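PDB 3IM8: malonyl acyl carrier protein transacylase from Streptococcus pneumoniae, which probably catalyses transfer of the malonyl group from malonyl-CoA to holo-acyl carrier protein, a step of fatty acid synthesis. Local coordinates for residues Arg35-Gln38 with Tyr42-Arg45; Gly92-Leu97 with Gly101-Glu106; Ile165-Ala168 with Ala173-Arg176; Val277-Val282 with Leu291-Asp296. One frame throughout, in Å; residues are numbered along the deposited sequence.

In the fold
All four contacts close short loops of one chain, a worked example of how local corners build a two-part fold. Interactions 1 and 2, with centres about 17 Å apart, belong to the helical layers of the larger part and touch where Arg-35 CG comes within 3.5 Å of Glu-106 OE2. Interaction 4 packs a helix on the edge strand 290-294 of the parallel sheet of the same part, and interaction 3 lies in the smaller part, about 37 Å between centres from interaction 1 and on the opposite side of the molecule's centre. Two contacts approach the predicted active site: side chains of Tyr-94 (interaction 2) and Ser-90 are about 7 Å apart, as are those of Ala-168 (interaction 3) and His-199.

Interaction 1: residues Arg35-Gln38 with Tyr42-Arg45; sequences RASQ and YDLR
Ser-37 and Leu-44 meet where a short turn joins two consecutive helices, the end of the helix 27-40 and the start of the helix 44-50. The hydroxyl of Ser-37 stands alongside its own helix, with OG anti to the carbonyl carbon (chi1 -70°), and from there it reaches the first turn of the next one. Leu-44 N, 2.9 Å away, donates to OG in a somewhat bent bond, 146° at the hydrogen. The same OG also makes a weak hydrogen bond to the carbonyl oxygen of Ile-33, one turn back, so a single hydroxyl links the two helices.

Leu-44 turns toward Ser-37 as well: its CB lies 3.5 Å from OG, and beyond it the rest of the side chain runs to Ala-36. There the CD2 branch does the touching, 3.9 Å from Ala-36 CB. Ala-67 of the helix 58-78 packs on both Ala-36 and Leu-44, which makes this the buried side of the junction. Asp-43, by contrast, points away from the helix 27-40. As the N-cap residue it accepts, through OD1, the backbone N-H of Tyr-46 in the first turn of the second helix. The turn itself is close-set: Ser-37 CB lies 3.4 Å from Tyr-42 O.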
loop_
_atom_site.group_PDB
_atom_site.type_symbol
_atom_site.label_atom_id
_atom_site.label_comp_id
_atom_site.label_asym_id
_atom_site.label_seq_id
_atom_site.Cartn_x
_atom_site.Cartn_y
_atom_site.Cartn_z
ATOM N N ARG A 35 -18.579 -10.206 5.831
ATOM C CA ARG A 35 -18.400 -9.211 6.899
ATOM C C ARG A 35 -18.086 -7.791 6.378
ATOM O O ARG A 35 -18.582 -6.815 6.914
ATOM C CB ARG A 35 -17.302 -9.661 7.851
ATOM C CG ARG A 35 -17.730 -9.605 9.220
ATOM C CD ARG A 35 -18.699 -10.756 9.515
ATOM N NE ARG A 35 -19.552 -10.454 10.661
ATOM C CZ ARG A 35 -19.954 -11.331 11.587
ATOM N NH1 ARG A 35 -20.712 -10.898 12.582
ATOM N NH2 ARG A 35 -19.599 -12.626 11.548
ATOM N N ALA A 36 -17.260 -7.666 5.329
ATOM C CA ALA A 36 -16.941 -6.339 4.837
ATOM C C ALA A 36 -18.182 -5.809 4.132
ATOM O O ALA A 36 -18.478 -4.632 4.201
ATOM C CB ALA A 36 -15.743 -6.387 3.898
ATOM N N SER A 37 -18.915 -6.699 3.465
ATOM C CA SER A 37 -20.123 -6.289 2.739
ATOM C C SER A 37 -21.117 -5.696 3.699
ATOM O O SER A 37 -21.591 -4.614 3.433
ATOM C CB SER A 37 -20.743 -7.424 1.942
ATOM O OG SER A 37 -19.915 -7.762 0.836
ATOM N N GLN A 38 -21.390 -6.374 4.826
ATOM C CA GLN A 38 -22.203 -5.786 5.910
ATOM C C GLN A 38 -21.738 -4.411 6.367
ATOM O O GLN A 38 -22.544 -3.494 6.457
ATOM C CB GLN A 38 -22.327 -6.695 7.134
ATOM C CG GLN A 38 -23.602 -6.415 7.907
ATOM C CD GLN A 38 -24.071 -7.611 8.736
ATOM O OE1 GLN A 38 -25.221 -7.643 9.235
ATOM N NE2 GLN A 38 -23.181 -8.606 8.890
ATOM N N TYR A 42 -23.269 -2.585 1.041
ATOM C CA TYR A 42 -23.384 -3.059 -0.365
ATOM C C TYR A 42 -22.560 -4.347 -0.564
ATOM O O TYR A 42 -21.654 -4.692 0.229
ATOM C CB TYR A 42 -22.999 -1.980 -1.379
ATOM C CG TYR A 42 -21.544 -1.590 -1.315
ATOM C CD1 TYR A 42 -20.533 -2.474 -1.763
ATOM C CD2 TYR A 42 -21.173 -0.343 -0.809
ATOM C CE1 TYR A 42 -19.166 -2.104 -1.706
ATOM C CE2 TYR A 42 -19.842 0.036 -0.758
ATOM C CZ TYR A 42 -18.848 -0.850 -1.205
ATOM O OH TYR A 42 -17.567 -0.459 -1.133
ATOM N N ASP A 43 -22.921 -5.080 -1.607
ATOM C CA ASP A 43 -22.355 -6.378 -1.876
ATOM C C ASP A 43 -20.963 -6.152 -2.458
ATOM O O ASP A 43 -20.871 -5.879 -3.648
ATOM C CB ASP A 43 -23.265 -7.121 -2.902
ATOM C CG ASP A 43 -22.802 -8.572 -3.194
ATOM O OD1 ASP A 43 -21.663 -8.978 -2.908
ATOM O OD2 ASP A 43 -23.612 -9.304 -3.766
ATOM N N LEU A 44 -19.902 -6.257 -1.630
ATOM C CA LEU A 44 -18.517 -6.125 -2.127
ATOM C C LEU A 44 -18.074 -7.272 -3.053
ATOM O O LEU A 44 -17.230 -7.092 -3.960
ATOM C CB LEU A 44 -17.517 -5.961 -0.969
ATOM C CG LEU A 44 -16.006 -5.805 -1.268
ATOM C CD1 LEU A 44 -15.692 -4.547 -2.055
ATOM C CD2 LEU A 44 -15.198 -5.831 0.069
ATOM N N ARG A 45 -18.617 -8.459 -2.833
ATOM C CA ARG A 45 -18.218 -9.607 -3.639
ATOM C C ARG A 45 -18.689 -9.379 -5.113
ATOM O O ARG A 45 -17.930 -9.595 -6.091
ATOM C CB ARG A 45 -18.846 -10.876 -3.036
ATOM C CG ARG A 45 -18.725 -12.158 -3.871
ATOM C CD ARG A 45 -17.303 -12.730 -3.721
ATOM N NE ARG A 45 -16.346 -12.271 -4.762
ATOM C CZ ARG A 45 -15.052 -12.089 -4.565
ATOM N NH1 ARG A 45 -14.521 -12.301 -3.362
ATOM N NH2 ARG A 45 -14.288 -11.678 -5.573
#

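Interaction 2: residues Gly92-Leu97 with Gly101-Glu106; sequences GEYSAL and GALDFE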
loop_
_atom_site.group_PDB
_atom_site.type_symbol
_atom_site.label_atom_id
_atom_site.label_comp_id
_atom_site.label_asym_id
_atom_site.label_seq_id
_atom_site.Cartn_x
_atom_site.Cartn_y
_atom_site.Cartn_z
ATOM N N GLY A 92 -2.196 -0.792 1.831
ATOM C CA GLY A 92 -1.753 -2.067 2.464
ATOM C C GLY A 92 -1.257 -1.937 3.922
ATOM O O GLY A 92 -1.053 -2.929 4.645
ATOM N N GLU A 93 -1.033 -0.723 4.371
ATOM C CA GLU A 93 -0.610 -0.523 5.763
ATOM C C GLU A 93 -1.769 -0.825 6.686
ATOM O O GLU A 93 -1.560 -1.248 7.845
ATOM C CB GLU A 93 -0.151 0.932 5.963
ATOM C CG GLU A 93 0.308 1.248 7.367
ATOM C CD GLU A 93 1.444 2.227 7.330
ATOM O OE1 GLU A 93 2.573 1.816 7.007
ATOM O OE2 GLU A 93 1.200 3.406 7.573
ATOM N N TYR A 94 -2.983 -0.589 6.188
ATOM C CA TYR A 94 -4.194 -0.803 7.003
ATOM C C TYR A 94 -4.486 -2.274 7.133
ATOM O O TYR A 94 -4.858 -2.761 8.206
ATOM C CB TYR A 94 -5.415 -0.068 6.439
ATOM C CG TYR A 94 -5.394 1.413 6.651
ATOM C CD1 TYR A 94 -4.545 2.226 5.904
ATOM C CD2 TYR A 94 -6.197 2.002 7.622
ATOM C CE1 TYR A 94 -4.535 3.624 6.102
ATOM C CE2 TYR A 94 -6.200 3.401 7.821
ATOM C CZ TYR A 94 -5.379 4.188 7.060
ATOM O OH TYR A 94 -5.382 5.541 7.229
ATOM N N SER A 95 -4.300 -2.989 6.031
ATOM C CA SER A 95 -4.397 -4.476 6.028
ATOM C C SER A 95 -3.429 -5.098 7.059
ATOM O O SER A 95 -3.808 -5.996 7.795
ATOM C CB SER A 95 -4.085 -5.029 4.622
ATOM O OG SER A 95 -4.916 -4.447 3.626
ATOM N N ALA A 96 -2.185 -4.583 7.053
ATOM C CA ALA A 96 -1.089 -4.908 7.981
ATOM C C ALA A 96 -1.437 -4.517 9.427
ATOM O O ALA A 96 -1.132 -5.251 10.366
ATOM C CB ALA A 96 0.073 -4.187 7.554
ATOM N N LEU A 97 -2.100 -3.373 9.611
ATOM C CA LEU A 97 -2.620 -2.988 10.944
ATOM C C LEU A 97 -3.611 -3.998 11.468
ATOM O O LEU A 97 -3.572 -4.330 12.655
ATOM C CB LEU A 97 -3.246 -1.581 10.960
ATOM C CG LEU A 97 -2.178 -0.470 11.023
ATOM C CD1 LEU A 97 -2.826 0.904 10.710
ATOM C CD2 LEU A 97 -1.418 -0.447 12.380
ATOM N N GLY A 101 -2.825 -6.996 14.655
ATOM C CA GLY A 101 -3.684 -7.048 15.836
ATOM C C GLY A 101 -4.137 -5.678 16.294
ATOM O O GLY A 101 -5.083 -5.568 17.101
ATOM N N ALA A 102 -3.476 -4.621 15.812
ATOM C CA ALA A 102 -3.793 -3.265 16.280
ATOM C C ALA A 102 -5.128 -2.657 15.798
ATOM O O ALA A 102 -5.764 -1.876 16.518
ATOM C CB ALA A 102 -2.651 -2.306 16.015
ATOM N N LEU A 103 -5.561 -3.013 14.601
ATOM C CA LEU A 103 -6.829 -2.487 14.057
ATOM C C LEU A 103 -7.876 -3.596 13.857
ATOM O O LEU A 103 -7.572 -4.619 13.224
ATOM C CB LEU A 103 -6.536 -1.725 12.752
ATOM C CG LEU A 103 -7.642 -1.181 11.836
ATOM C CD1 LEU A 103 -8.525 -0.227 12.590
ATOM C CD2 LEU A 103 -6.932 -0.483 10.656
ATOM N N ASP A 104 -9.085 -3.414 14.412
ATOM C CA ASP A 104 -10.193 -4.367 14.200
ATOM C C ASP A 104 -10.576 -4.415 12.702
ATOM O O ASP A 104 -10.562 -3.391 12.006
ATOM C CB ASP A 104 -11.425 -4.009 15.066
ATOM C CG ASP A 104 -12.697 -4.819 14.688
ATOM O OD1 ASP A 104 -12.823 -5.994 15.104
ATOM O OD2 ASP A 104 -13.595 -4.282 13.986
ATOM N N PHE A 105 -10.896 -5.605 12.219
ATOM C CA PHE A 105 -11.153 -5.747 10.814
ATOM C C PHE A 105 -12.349 -4.903 10.338
ATOM O O PHE A 105 -12.244 -4.157 9.341
ATOM C CB PHE A 105 -11.383 -7.209 10.464
ATOM C CG PHE A 105 -11.840 -7.404 9.070
ATOM C CD1 PHE A 105 -11.063 -6.952 8.018
ATOM C CD2 PHE A 105 -13.057 -8.028 8.801
ATOM C CE1 PHE A 105 -11.469 -7.142 6.672
ATOM C CE2 PHE A 105 -13.480 -8.196 7.499
ATOM C CZ PHE A 105 -12.672 -7.742 6.423
ATOM N N GLU A 106 -13.484 -5.033 11.024
ATOM C CA GLU A 106 -14.679 -4.242 10.694
ATOM C C GLU A 106 -14.457 -2.720 10.802
ATOM O O GLU A 106 -14.935 -1.942 9.961
ATOM C CB GLU A 106 -15.882 -4.743 11.529
ATOM C CG GLU A 106 -16.399 -6.057 10.977
ATOM C CD GLU A 106 -17.325 -6.828 11.899
ATOM O OE1 GLU A 106 -16.863 -7.290 12.970
ATOM O OE2 GLU A 106 -18.493 -7.057 11.526
#
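The backbone of Leu-103 turns back onto that of Leu-97 and is joined to it by the hydrogen bond from Leu-103 N to Leu-97 O at 3.1 Å, nearly straight at the hydrogen (159°) but arriving well above the carbonyl plane, 60° out of it. The reversal follows the helix 92-99 and passes through Gly-101, which takes up a positive phi. Ser-100 OG is a further hydrogen-bond partner of Leu-97 O.

Next to this bond the side chains meet as a small apolar cluster. Leu-103 points at the helix, its CB 3.7 Å from Leu-97 CB. With CG anti to the backbone N (chi1 173°), the side chain is directed at the helix, and its CD2 branch passes Leu-97 CB at 3.9 Å to reach the ring of Tyr-94. That methyl approaches the ring obliquely, 4.0 Å from Tyr-94 CD2. Ala-102 CB also reaches Leu-97 CD2, at a looser 4.3 Å, and Phe-222 packs against both residues.

Ahead of this corner, Gly-92 opens the helix and completes a Gly-x-Ser-x-Gly pattern around the predicted active-site Ser-90, consistent with the strand-to-helix nucleophile elbow of acyltransferases in this family.

Interaction 3: residues Ile165-Ala168 with Ala173-Arg176; sequences IVIA and AVDR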
loop_
_atom_site.group_PDB
_atom_site.type_symbol
_atom_site.label_atom_id
_atom_site.label_comp_id
_atom_site.label_asym_id
_atom_site.label_seq_id
_atom_site.Cartn_x
_atom_site.Cartn_y
_atom_site.Cartn_z
ATOM N N ILE A 165 12.285 5.358 -7.868
ATOM C CA ILE A 165 11.637 6.337 -7.008
ATOM C C ILE A 165 10.631 7.141 -7.807
ATOM O O ILE A 165 10.970 7.732 -8.840
ATOM C CB ILE A 165 12.714 7.287 -6.345
ATOM C CG1 ILE A 165 13.514 6.452 -5.314
ATOM C CG2 ILE A 165 12.034 8.525 -5.695
ATOM C CD1 ILE A 165 14.838 7.010 -4.855
ATOM N N VAL A 166 9.386 7.146 -7.342
ATOM C CA VAL A 166 8.372 7.914 -7.992
ATOM C C VAL A 166 8.263 9.293 -7.344
ATOM O O VAL A 166 8.069 9.407 -6.110
ATOM C CB VAL A 166 6.958 7.229 -7.958
ATOM C CG1 VAL A 166 5.927 8.073 -8.757
ATOM C CG2 VAL A 166 7.037 5.785 -8.485
ATOM N N ILE A 167 8.353 10.330 -8.185
ATOM C CA ILE A 167 8.068 11.706 -7.748
ATOM C C ILE A 167 6.633 12.041 -8.105
ATOM O O ILE A 167 6.127 11.570 -9.108
ATOM C CB ILE A 167 9.086 12.715 -8.393
ATOM C CG1 ILE A 167 8.954 12.716 -9.931
ATOM C CG2 ILE A 167 10.514 12.255 -8.088
ATOM C CD1 ILE A 167 9.378 14.054 -10.556
ATOM N N ALA A 168 5.982 12.877 -7.302
ATOM C CA ALA A 168 4.630 13.273 -7.612
ATOM C C ALA A 168 4.368 14.758 -7.282
ATOM O O ALA A 168 5.177 15.407 -6.595
ATOM C CB ALA A 168 3.663 12.370 -6.837
ATOM N N ALA A 173 5.075 21.899 -11.927
ATOM C CA ALA A 173 6.168 21.615 -10.999
ATOM C C ALA A 173 6.836 20.275 -11.306
ATOM O O ALA A 173 8.076 20.174 -11.301
ATOM C CB ALA A 173 5.693 21.701 -9.540
ATOM N N VAL A 174 6.042 19.238 -11.605
ATOM C CA VAL A 174 6.662 17.931 -11.897
ATOM C C VAL A 174 7.437 17.924 -13.232
ATOM O O VAL A 174 8.489 17.273 -13.336
ATOM C CB VAL A 174 5.648 16.757 -11.815
ATOM C CG1 VAL A 174 6.247 15.484 -12.498
ATOM C CG2 VAL A 174 5.264 16.454 -10.320
ATOM N N ASP A 175 6.886 18.619 -14.248
ATOM C CA ASP A 175 7.562 18.831 -15.555
ATOM C C ASP A 175 8.908 19.519 -15.334
ATOM O O ASP A 175 9.884 19.162 -15.995
ATOM C CB ASP A 175 6.703 19.674 -16.534
ATOM C CG ASP A 175 5.503 18.895 -17.121
ATOM O OD1 ASP A 175 5.567 17.645 -17.172
ATOM O OD2 ASP A 175 4.500 19.543 -17.520
ATOM N N ARG A 176 8.983 20.497 -14.423
ATOM C CA ARG A 176 10.245 21.227 -14.158
ATOM C C ARG A 176 11.241 20.261 -13.514
ATOM O O ARG A 176 12.418 20.182 -13.946
ATOM C CB ARG A 176 9.978 22.530 -13.328
ATOM C CG ARG A 176 11.197 23.460 -12.930
ATOM C CD ARG A 176 12.125 24.087 -14.059
ATOM N NE ARG A 176 13.372 24.652 -13.437
ATOM C CZ ARG A 176 14.599 24.698 -13.993
ATOM N NH1 ARG A 176 14.820 24.237 -15.214
ATOM N NH2 ARG A 176 15.625 25.224 -13.320
#
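Ile-167 and Val-174 supply the apolar side-chain contact between the strand 164-169 and the helix 171-184. Each points its CB at the other element, and the two chains slant past one another, meeting by methyl groups: Ile-167 CD1 lies 4.0 Å from Val-174 CG1. On the isoleucine, CG1 sits between the backbone N and the carbonyl carbon (chi1 63°), and with the chain beyond it extended, CD1 is carried outward from the strand to the helix. Ile-141 and Cys-145 of the helix 138-148 also touch Ile-167, which thus lies where both helices come down on the sheet.

A second kind of contact sets a side chain against backbone. The other methyl of Val-174, CG2, rests on the peptide group of Ala-168, 3.6 Å from its C atom and 3.9 Å from its O atom. Both branches of one valine are therefore used, one on a side chain and one on the main chain. The CB of Ala-168 points away from the helix, and its side chain touches Thr-200 and Met-130.

Hydrogen bonds do not join the two segments; those of the strand run within the sheet, from Ile-167 to Val-131 on one neighbouring strand and from Ala-168 to Thr-155 on the other. Two helices lie on one face of four antiparallel strands in the order 4-1-3-2, extended by the short parallel strand 252-253, and this packing of the third strand against the second helix is consistent with the ferredoxin-like small subdomain of malonyl-CoA transacylases.

Interaction 4: residues Val277-Val282 with Leu291-Asp296; sequences VLSGFV and LAHVED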
loop_
_atom_site.group_PDB
_atom_site.type_symbol
_atom_site.label_atom_id
_atom_site.label_comp_id
_atom_site.label_asym_id
_atom_site.label_seq_id
_atom_site.Cartn_x
_atom_site.Cartn_y
_atom_site.Cartn_z
ATOM N N VAL A 277 3.267 -6.873 -6.801
ATOM C CA VAL A 277 4.038 -5.615 -6.920
ATOM C C VAL A 277 5.195 -5.530 -5.874
ATOM O O VAL A 277 6.306 -5.177 -6.221
ATOM C CB VAL A 277 3.143 -4.336 -6.828
ATOM C CG1 VAL A 277 4.034 -3.050 -6.867
ATOM C CG2 VAL A 277 2.043 -4.307 -7.942
ATOM N N LEU A 278 4.911 -5.816 -4.602
ATOM C CA LEU A 278 5.947 -5.748 -3.575
ATOM C C LEU A 278 7.049 -6.770 -3.796
ATOM O O LEU A 278 8.256 -6.461 -3.577
ATOM C CB LEU A 278 5.352 -5.848 -2.160
ATOM C CG LEU A 278 4.226 -4.831 -1.944
ATOM C CD1 LEU A 278 3.601 -4.855 -0.494
ATOM C CD2 LEU A 278 4.655 -3.355 -2.299
ATOM N N SER A 279 6.660 -7.983 -4.199
ATOM C CA SER A 279 7.654 -9.006 -4.585
ATOM C C SER A 279 8.659 -8.515 -5.623
ATOM O O SER A 279 9.847 -8.693 -5.436
ATOM C CB SER A 279 6.981 -10.279 -5.105
ATOM O OG SER A 279 6.088 -10.767 -4.136
ATOM N N GLY A 280 8.181 -7.907 -6.709
ATOM C CA GLY A 280 9.060 -7.229 -7.687
ATOM C C GLY A 280 10.078 -6.239 -7.096
ATOM O O GLY A 280 11.215 -6.196 -7.541
ATOM N N PHE A 281 9.646 -5.427 -6.123
ATOM C CA PHE A 281 10.485 -4.494 -5.371
ATOM C C PHE A 281 11.513 -5.230 -4.497
ATOM O O PHE A 281 12.674 -4.916 -4.549
ATOM C CB PHE A 281 9.640 -3.558 -4.462
ATOM C CG PHE A 281 8.673 -2.619 -5.201
ATOM C CD1 PHE A 281 7.604 -2.078 -4.525
ATOM C CD2 PHE A 281 8.856 -2.255 -6.530
ATOM C CE1 PHE A 281 6.722 -1.216 -5.144
ATOM C CE2 PHE A 281 7.983 -1.353 -7.151
ATOM C CZ PHE A 281 6.901 -0.867 -6.454
ATOM N N VAL A 282 11.091 -6.199 -3.687
ATOM C CA VAL A 282 12.037 -6.917 -2.767
ATOM C C VAL A 282 13.127 -7.759 -3.530
ATOM O O VAL A 282 14.229 -8.037 -2.993
ATOM C CB VAL A 282 11.228 -7.808 -1.749
ATOM C CG1 VAL A 282 12.164 -8.729 -0.929
ATOM C CG2 VAL A 282 10.308 -6.909 -0.814
ATOM N N LEU A 291 11.296 -15.363 -1.149
ATOM C CA LEU A 291 10.106 -14.605 -1.467
ATOM C C LEU A 291 9.069 -15.487 -2.141
ATOM O O LEU A 291 9.409 -16.429 -2.871
ATOM C CB LEU A 291 10.505 -13.500 -2.397
ATOM C CG LEU A 291 9.616 -12.412 -3.006
ATOM C CD1 LEU A 291 8.908 -11.514 -1.975
ATOM C CD2 LEU A 291 10.657 -11.591 -3.773
ATOM N N ALA A 292 7.806 -15.135 -1.899
ATOM C CA ALA A 292 6.653 -15.853 -2.348
ATOM C C ALA A 292 5.519 -14.844 -2.277
ATOM O O ALA A 292 5.576 -13.876 -1.516
ATOM C CB ALA A 292 6.383 -16.973 -1.383
ATOM N N HIS A 293 4.499 -15.044 -3.091
ATOM C CA HIS A 293 3.303 -14.250 -2.978
ATOM C C HIS A 293 2.102 -15.166 -3.058
ATOM O O HIS A 293 2.201 -16.225 -3.641
ATOM C CB HIS A 293 3.282 -13.188 -4.074
ATOM C CG HIS A 293 3.240 -13.739 -5.467
ATOM N ND1 HIS A 293 2.054 -13.971 -6.144
ATOM C CD2 HIS A 293 4.231 -14.092 -6.317
ATOM C CE1 HIS A 293 2.319 -14.444 -7.346
ATOM N NE2 HIS A 293 3.634 -14.537 -7.471
ATOM N N VAL A 294 0.969 -14.769 -2.464
ATOM C CA VAL A 294 -0.255 -15.528 -2.574
ATOM C C VAL A 294 -1.386 -14.587 -2.958
ATOM O O VAL A 294 -1.662 -13.628 -2.203
ATOM C CB VAL A 294 -0.582 -16.285 -1.251
ATOM C CG1 VAL A 294 -1.877 -17.079 -1.417
ATOM C CG2 VAL A 294 0.486 -17.269 -0.936
ATOM N N GLU A 295 -1.998 -14.816 -4.133
ATOM C CA GLU A 295 -3.180 -14.023 -4.566
ATOM C C GLU A 295 -4.337 -14.895 -5.121
ATOM O O GLU A 295 -5.447 -14.403 -5.307
ATOM C CB GLU A 295 -2.777 -12.997 -5.644
ATOM C CG GLU A 295 -2.419 -13.668 -6.957
ATOM C CD GLU A 295 -2.080 -12.703 -8.045
ATOM O OE1 GLU A 295 -2.496 -11.532 -7.977
ATOM O OE2 GLU A 295 -1.344 -13.102 -8.959
ATOM N N ASP A 296 -4.063 -16.183 -5.381
ATOM C CA ASP A 296 -4.999 -17.123 -6.044
ATOM C C ASP A 296 -4.646 -18.617 -5.744
ATOM O O ASP A 296 -3.708 -18.898 -4.995
ATOM C CB ASP A 296 -5.089 -16.858 -7.565
ATOM C CG ASP A 296 -3.761 -17.052 -8.293
ATOM O OD1 ASP A 296 -2.811 -17.583 -7.688
ATOM O OD2 ASP A 296 -3.634 -16.615 -9.460
#
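Ser-279 OG stands oblique to the His-293 ring and touches the residue at its stem, 3.7 Å from His-293 CB. Beyond the shared surface, the Phe-281 ring has Val-277 O over one face, 3.6 Å above the plane and displaced toward the rim.

Leu-291 carries most of the remaining contact. Its two methyls straddle Ser-279: CD1 lies 3.6 Å from OG, while CD2 sits 3.4 Å from the backbone O. This fork is presented to the helix because CG is anti to the backbone N (chi1 -179°). At the edge of the patch CD2 also approaches Val-282 CG1, at 4.3 Å. The short helix and strand axes are 8.7 Å apart and almost antiparallel, at 172°, as expected where the helix of a beta-alpha-beta unit runs back against its strands, here the helix 277-285 between the strands 268-272 and 290-294.

No hydrogen bond joins the two segments; the serine hydroxyl instead bonds to Glu-271 OE1, on the first strand of that unit, while Glu-271 OE2 takes Leu-278 N at the helix start. The chemistry implies that Glu-271 satisfies the buried serine, while helix and final strand adhere by van der Waals contact.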